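PDB 2RGY: transcriptional regulator, LacI family from Burkholderia phymatum, which regulates transcription as a LacI-family regulator, probably by binding operator DNA in response to a small effector, perhaps a sugar. Local coordinates for the interface of chains A and B. Numbering follows the deposited sequence. Chains: chain A/B, Transcriptional regulator, LacI family.

Contact 1: the interface of chains A and B. Residues chain A 18, 43-45, 47, 59; chain B 28, 31-32, 35.
B:Arg35 NH2 is gripped from both chains: by the backbone carbonyl oxygen of A:Thr45 across the contact, and by both carboxylate oxygens of B:Asp31 on its own helix. B:Arg35 turns an edge of its guanidinium to the loop residue A:Thr45, just past strand 40-44, and NH2 gives A:Thr45 O a hydrogen bond of 2.9 Å. The donor lies in the carbonyl plane, on a lone pair, with 158° at the hydrogen; NH1 adds a weak bond to the same oxygen. The fold is the periplasmic binding protein-like core of LacI-family regulators, which commonly dimerise, though the structure alone does not prove this dimer functional. One helical turn back, B:Asp31 accepts from NH2 through the syn lone pair of OD1 (3.2 Å), tilted from the guanidinium plane unlike A:Thr45 O, and OD2 adds a salt bridge, which limits how the guanidinium can turn. Its carboxylate stands beside the A:Thr45 methyl CG2, while B:Asp31 CB rests near the rim of the A:Phe18 ring. That ring also lies against helix 21-36 at B:Lys28, CD2 to CA 3.7 Å. With SG beside its backbone N (chi1 -60°), A:Cys47 brings the sulfur over one guanidinium face, offset toward the rim, where it touches the B:Leu32 methyl CD1 at 3.4 Å.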
# COMPACT_ATOMS: atom_id res chain seq x y z
N PHE A 18 -1.83 -6.40 -4.23
CA PHE A 18 -1.37 -5.05 -4.55
C PHE A 18 -1.14 -4.22 -3.30
O PHE A 18 -0.65 -3.10 -3.37
CB PHE A 18 -2.41 -4.32 -5.41
CG PHE A 18 -2.55 -4.87 -6.80
CD1 PHE A 18 -1.56 -4.63 -7.76
CD2 PHE A 18 -3.68 -5.60 -7.16
CE1 PHE A 18 -1.69 -5.12 -9.07
CE2 PHE A 18 -3.84 -6.10 -8.47
CZ PHE A 18 -2.84 -5.85 -9.43
N VAL A 43 0.23 -6.74 -15.02
CA VAL A 43 0.24 -7.28 -13.66
C VAL A 43 -0.92 -8.22 -13.43
O VAL A 43 -2.01 -8.05 -14.01
CB VAL A 43 0.18 -6.16 -12.60
CG1 VAL A 43 0.29 -6.76 -11.20
CG2 VAL A 43 1.29 -5.16 -12.83
N ALA A 44 -0.69 -9.21 -12.59
CA ALA A 44 -1.70 -10.18 -12.25
C ALA A 44 -1.53 -10.56 -10.78
O ALA A 44 -0.41 -10.66 -10.29
CB ALA A 44 -1.56 -11.41 -13.13
N THR A 45 -2.64 -10.74 -10.08
CA THR A 45 -2.61 -11.14 -8.68
C THR A 45 -3.60 -12.28 -8.49
O THR A 45 -4.33 -12.63 -9.41
CB THR A 45 -2.97 -9.97 -7.75
OG1 THR A 45 -2.77 -10.39 -6.39
CG2 THR A 45 -4.43 -9.55 -7.94
N CYS A 47 -6.81 -14.26 -7.84
CA CYS A 47 -8.26 -14.04 -7.97
C CYS A 47 -9.05 -15.35 -7.86
O CYS A 47 -8.53 -16.43 -8.13
CB CYS A 47 -8.60 -13.42 -9.34
SG CYS A 47 -7.87 -11.82 -9.71
N ALA A 59 -2.92 -17.62 -12.07
CA ALA A 59 -2.52 -16.28 -12.49
C ALA A 59 -1.26 -16.31 -13.35
O ALA A 59 -1.21 -15.67 -14.40
CB ALA A 59 -2.29 -15.41 -11.27
N LYS B 28 -6.61 -3.50 -7.83
CA LYS B 28 -7.24 -4.79 -7.61
C LYS B 28 -8.55 -4.94 -8.39
O LYS B 28 -8.72 -5.93 -9.10
CB LYS B 28 -7.50 -5.00 -6.11
CG LYS B 28 -8.19 -6.33 -5.76
CD LYS B 28 -8.42 -6.42 -4.24
CE LYS B 28 -9.30 -7.62 -3.86
NZ LYS B 28 -9.65 -7.62 -2.39
N ASP B 31 -7.96 -5.17 -12.20
CA ASP B 31 -7.43 -6.50 -12.52
C ASP B 31 -8.55 -7.54 -12.48
O ASP B 31 -8.66 -8.39 -13.36
CB ASP B 31 -6.31 -6.87 -11.52
CG ASP B 31 -5.80 -8.30 -11.70
OD1 ASP B 31 -5.57 -8.72 -12.86
OD2 ASP B 31 -5.60 -9.01 -10.68
N LEU B 32 -9.38 -7.43 -11.45
CA LEU B 32 -10.50 -8.33 -11.21
C LEU B 32 -11.53 -8.35 -12.34
O LEU B 32 -11.87 -9.42 -12.86
CB LEU B 32 -11.18 -7.92 -9.90
CG LEU B 32 -11.67 -8.98 -8.92
CD1 LEU B 32 -10.62 -10.07 -8.78
CD2 LEU B 32 -11.94 -8.33 -7.55
N ARG B 35 -9.93 -9.81 -15.46
CA ARG B 35 -9.69 -11.25 -15.37
C ARG B 35 -11.00 -11.98 -15.66
O ARG B 35 -11.02 -12.99 -16.36
CB ARG B 35 -9.21 -11.63 -13.97
CG ARG B 35 -8.75 -13.07 -13.87
CD ARG B 35 -7.36 -13.22 -14.50
NE ARG B 35 -6.40 -12.35 -13.82
CZ ARG B 35 -5.80 -12.66 -12.67
NH1 ARG B 35 -6.05 -13.81 -12.06
NH2 ARG B 35 -4.97 -11.78 -12.11

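Contact 2: the interface of chains A and B. Residues chain A 10, 31, 39-42; chain B 41-43, 62-63, 66.
A:His40 sends its side chain across to chain B, CB first meeting the B:Val42 methyl CG1 at 3.7 Å. With CG anti to the carbonyl carbon (chi1 -52°), the imidazole slides between two residues of the partner. On one face it stacks almost parallel on the B:Phe62 ring, centroids 3.8 Å apart: CD2 lies near CE2, CE1 near CZ, and NE2 sits over the centre of the phenyl. The opposite face receives the aliphatic part of B:Arg66, whose CB comes within 3.5 Å of CE1 and whose CD lies near ND1. At the tip, NE2 donates a nearly straight bond to the carbonyl oxygen of B:Phe62 (NE2 to O 3.0 Å). The oxygen is in the imidazole plane, but the donor stands 53° above the carbonyl plane. Alongside, the two copies of strand 40-44 pair antiparallel, B:Val43 N giving a hydrogen bond to A:Val41 O, and water 1 bridges A:Val41 N to B:Val43 O. Where the strands cross the two-fold, the A:Val42 and B:Val42 CG2 methyls press tightly together at 3.3 Å. Bond, stack and strand pairing together join the two subunits edge to edge at this end of the dimer in the crystal.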
# COMPACT_ATOMS: atom_id res chain seq x y z
N ILE A 10 6.05 -6.86 -23.81
CA ILE A 10 5.45 -6.85 -22.47
C ILE A 10 6.03 -7.95 -21.60
O ILE A 10 6.23 -9.08 -22.04
CB ILE A 10 3.92 -7.11 -22.49
CG1 ILE A 10 3.25 -6.33 -23.62
CG2 ILE A 10 3.31 -6.71 -21.16
CD1 ILE A 10 3.54 -4.86 -23.62
N ASP A 31 7.91 -1.66 -13.17
CA ASP A 31 7.38 -0.67 -14.12
C ASP A 31 8.50 0.25 -14.60
O ASP A 31 8.62 0.54 -15.79
CB ASP A 31 6.27 0.16 -13.44
CG ASP A 31 5.76 1.30 -14.31
OD1 ASP A 31 5.52 1.09 -15.52
OD2 ASP A 31 5.56 2.43 -13.78
N ARG A 39 9.06 -0.28 -22.74
CA ARG A 39 8.17 -1.43 -22.79
C ARG A 39 7.21 -1.42 -21.60
O ARG A 39 7.39 -0.66 -20.66
CB ARG A 39 8.98 -2.72 -22.87
CG ARG A 39 9.70 -2.85 -24.22
CD ARG A 39 10.58 -4.08 -24.30
NE ARG A 39 11.15 -4.30 -25.63
CZ ARG A 39 12.27 -3.74 -26.08
NH1 ARG A 39 12.97 -2.91 -25.32
NH2 ARG A 39 12.72 -4.05 -27.29
N HIS A 40 6.20 -2.29 -21.65
CA HIS A 40 5.18 -2.33 -20.61
C HIS A 40 5.13 -3.55 -19.69
O HIS A 40 5.75 -4.58 -19.94
CB HIS A 40 3.81 -2.17 -21.26
CG HIS A 40 3.69 -0.98 -22.16
ND1 HIS A 40 4.31 -0.91 -23.39
CD2 HIS A 40 2.99 0.17 -22.02
CE1 HIS A 40 3.98 0.23 -23.98
NE2 HIS A 40 3.19 0.90 -23.17
N VAL A 41 4.35 -3.42 -18.63
CA VAL A 41 4.19 -4.49 -17.67
C VAL A 41 2.71 -4.81 -17.48
O VAL A 41 1.87 -3.92 -17.32
CB VAL A 41 4.79 -4.11 -16.31
CG1 VAL A 41 4.10 -2.87 -15.79
CG2 VAL A 41 4.63 -5.26 -15.33
N VAL A 42 2.39 -6.09 -17.53
CA VAL A 42 1.04 -6.56 -17.30
C VAL A 42 1.11 -7.17 -15.92
O VAL A 42 1.97 -8.01 -15.66
CB VAL A 42 0.62 -7.64 -18.31
CG1 VAL A 42 -0.59 -8.40 -17.78
CG2 VAL A 42 0.28 -6.99 -19.64
N VAL B 41 -4.41 -6.39 -17.82
CA VAL B 41 -4.24 -4.98 -17.53
C VAL B 41 -2.77 -4.61 -17.53
O VAL B 41 -1.93 -5.30 -16.94
CB VAL B 41 -4.84 -4.62 -16.16
CG1 VAL B 41 -4.16 -5.44 -15.09
CG2 VAL B 41 -4.68 -3.14 -15.88
N VAL B 42 -2.45 -3.52 -18.21
CA VAL B 42 -1.10 -3.01 -18.25
C VAL B 42 -1.17 -1.78 -17.36
O VAL B 42 -2.03 -0.92 -17.56
CB VAL B 42 -0.68 -2.58 -19.67
CG1 VAL B 42 0.53 -1.66 -19.60
CG2 VAL B 42 -0.35 -3.81 -20.50
N VAL B 43 -0.29 -1.70 -16.37
CA VAL B 43 -0.29 -0.56 -15.47
C VAL B 43 0.87 0.37 -15.75
O VAL B 43 1.96 -0.06 -16.16
CB VAL B 43 -0.22 -1.00 -13.99
CG1 VAL B 43 -0.33 0.23 -13.07
CG2 VAL B 43 -1.33 -1.98 -13.68
N PHE B 62 1.90 6.88 -23.28
CA PHE B 62 2.66 5.64 -23.41
C PHE B 62 1.71 4.44 -23.48
O PHE B 62 1.98 3.45 -24.15
CB PHE B 62 3.60 5.49 -22.21
CG PHE B 62 4.50 4.29 -22.26
CD1 PHE B 62 5.35 4.10 -23.35
CD2 PHE B 62 4.53 3.37 -21.20
CE1 PHE B 62 6.24 3.01 -23.39
CE2 PHE B 62 5.41 2.27 -21.23
CZ PHE B 62 6.27 2.09 -22.33
N LEU B 63 0.59 4.53 -22.76
CA LEU B 63 -0.41 3.47 -22.76
C LEU B 63 -1.15 3.50 -24.09
O LEU B 63 -1.40 2.46 -24.71
CB LEU B 63 -1.41 3.67 -21.61
CG LEU B 63 -0.92 3.45 -20.17
CD1 LEU B 63 -2.01 3.85 -19.19
CD2 LEU B 63 -0.51 2.00 -19.97
N ARG B 66 0.66 2.01 -27.00
CA ARG B 66 0.70 0.55 -27.05
C ARG B 66 -0.59 -0.03 -27.63
O ARG B 66 -0.72 -1.24 -27.81
CB ARG B 66 0.92 -0.04 -25.66
CG ARG B 66 1.19 -1.55 -25.66
CD ARG B 66 2.41 -1.88 -26.52
NE ARG B 66 2.58 -3.31 -26.79
CZ ARG B 66 1.83 -4.01 -27.63
NH1 ARG B 66 0.84 -3.44 -28.28
NH2 ARG B 66 2.09 -5.29 -27.85
O HOH W 1 3.76 -0.46 -18.25

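Contact 3: the interface of chains A and B. Residues chain A 173-174, 177, 202-203, 206; chain B 232-233.
B:Tyr232 reaches from a loop into the groove between helices 173-186 and 198-210 of chain A, and this one residue supplies nearly all of chain B's share. Its CG is anti to the carbonyl carbon (chi1 -56°), which points the phenol toward the start of helix 173-186. There the packing is close: the A:Pro173 CB lies over one ring face, 3.7 Å from CE1, the A:Tyr177 CB comes in nearer the edge, 3.8 Å from CE2, and the hydroxyl OH comes up to CA and CB of A:Glu174. Nothing in this part is a hydrogen bond across the chains; the phenol is held by van der Waals contacts. The same face looks toward the A:Pro173 carbonyl oxygen, which is bound instead by the A:Ser203 hydroxyl (OG to O 2.6 Å). That bond ties the two helices together and sets OG over the same ring face, above CD2. Toward the backbone of the loop the fit is looser and wet. A:Ala206 CB and A:Val202 CG1 only approach the B:Tyr232 carbonyl oxygen, and water mediates the polar links. Water 2 joins A:Val202 O to B:Tyr232 O (2.8 Å from the water oxygen to B:Tyr232 O), and water 3 links A:Ala206 O with B:Ala233 O. The site lies in the C-terminal half of the core, where the loop after strand 225-225 of one chain inserts between two helices of its neighbour.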
# COMPACT_ATOMS: atom_id res chain seq x y z
N PRO A 173 -2.70 -7.58 7.71
CA PRO A 173 -3.03 -6.70 8.84
C PRO A 173 -3.90 -7.41 9.87
O PRO A 173 -3.59 -7.39 11.07
CB PRO A 173 -3.77 -5.54 8.17
CG PRO A 173 -3.16 -5.48 6.82
CD PRO A 173 -3.08 -6.94 6.43
N GLU A 174 -4.98 -8.04 9.41
CA GLU A 174 -5.90 -8.75 10.30
C GLU A 174 -5.22 -9.95 10.97
O GLU A 174 -5.52 -10.28 12.12
CB GLU A 174 -7.13 -9.22 9.54
CG GLU A 174 -6.82 -10.21 8.42
CD GLU A 174 -6.58 -9.53 7.07
OE1 GLU A 174 -6.04 -8.40 7.05
OE2 GLU A 174 -6.92 -10.14 6.03
N TYR A 177 -3.09 -8.73 13.83
CA TYR A 177 -3.92 -8.28 14.95
C TYR A 177 -4.39 -9.48 15.76
O TYR A 177 -4.30 -9.48 16.99
CB TYR A 177 -5.13 -7.51 14.44
CG TYR A 177 -5.97 -6.92 15.55
CD1 TYR A 177 -5.55 -5.79 16.25
CD2 TYR A 177 -7.20 -7.50 15.91
CE1 TYR A 177 -6.33 -5.24 17.27
CE2 TYR A 177 -7.98 -6.96 16.93
CZ TYR A 177 -7.54 -5.84 17.61
OH TYR A 177 -8.29 -5.31 18.64
N VAL A 202 2.70 -3.51 12.80
CA VAL A 202 1.86 -2.33 12.98
C VAL A 202 0.56 -2.72 13.68
O VAL A 202 0.09 -2.00 14.54
CB VAL A 202 1.54 -1.66 11.64
CG1 VAL A 202 0.46 -0.59 11.84
CG2 VAL A 202 2.80 -1.04 11.08
N SER A 203 -0.01 -3.87 13.31
CA SER A 203 -1.23 -4.34 13.96
C SER A 203 -0.95 -4.63 15.44
O SER A 203 -1.82 -4.45 16.29
CB SER A 203 -1.77 -5.61 13.28
OG SER A 203 -2.31 -5.32 12.00
N ALA A 206 -1.11 -1.65 17.25
CA ALA A 206 -2.50 -1.23 17.32
C ALA A 206 -3.16 -1.82 18.55
O ALA A 206 -3.85 -1.11 19.28
CB ALA A 206 -3.26 -1.67 16.08
N TYR B 232 -6.28 -0.24 11.60
CA TYR B 232 -5.12 -0.64 12.36
C TYR B 232 -4.19 0.49 12.75
O TYR B 232 -3.02 0.27 13.08
CB TYR B 232 -4.35 -1.72 11.60
CG TYR B 232 -5.25 -2.89 11.30
CD1 TYR B 232 -5.83 -3.04 10.04
CD2 TYR B 232 -5.57 -3.81 12.29
CE1 TYR B 232 -6.71 -4.09 9.78
CE2 TYR B 232 -6.44 -4.85 12.05
CZ TYR B 232 -7.01 -4.99 10.80
OH TYR B 232 -7.84 -6.06 10.56
N ALA B 233 -4.71 1.71 12.70
CA ALA B 233 -3.93 2.87 13.09
C ALA B 233 -3.97 2.87 14.61
O ALA B 233 -4.79 2.17 15.22
CB ALA B 233 -4.57 4.15 12.55
O HOH W 2 -0.78 0.72 14.71
O HOH W 3 -5.05 1.12 18.25

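Contacts 1 and 2 are neighbours, their C-alpha centres about 14 Å apart, and both draw on strand 40-44, with helix 21-36 dominant in contact 1 and helix 52-65 in contact 2. A:Val43 enters contact 1 while B:Val43 pairs in contact 2; B:Asp31 belongs to contact 1 and, marginally, A:Asp31 to contact 2. Contact 3 shares none of their elements and lies in the other half of the core, its C-alpha centre about 24 Å from that of contact 1 and about 33 Å from that of contact 2. With every contact doubled by the two-fold, a hinge movement between the halves would probably be felt across the dimer.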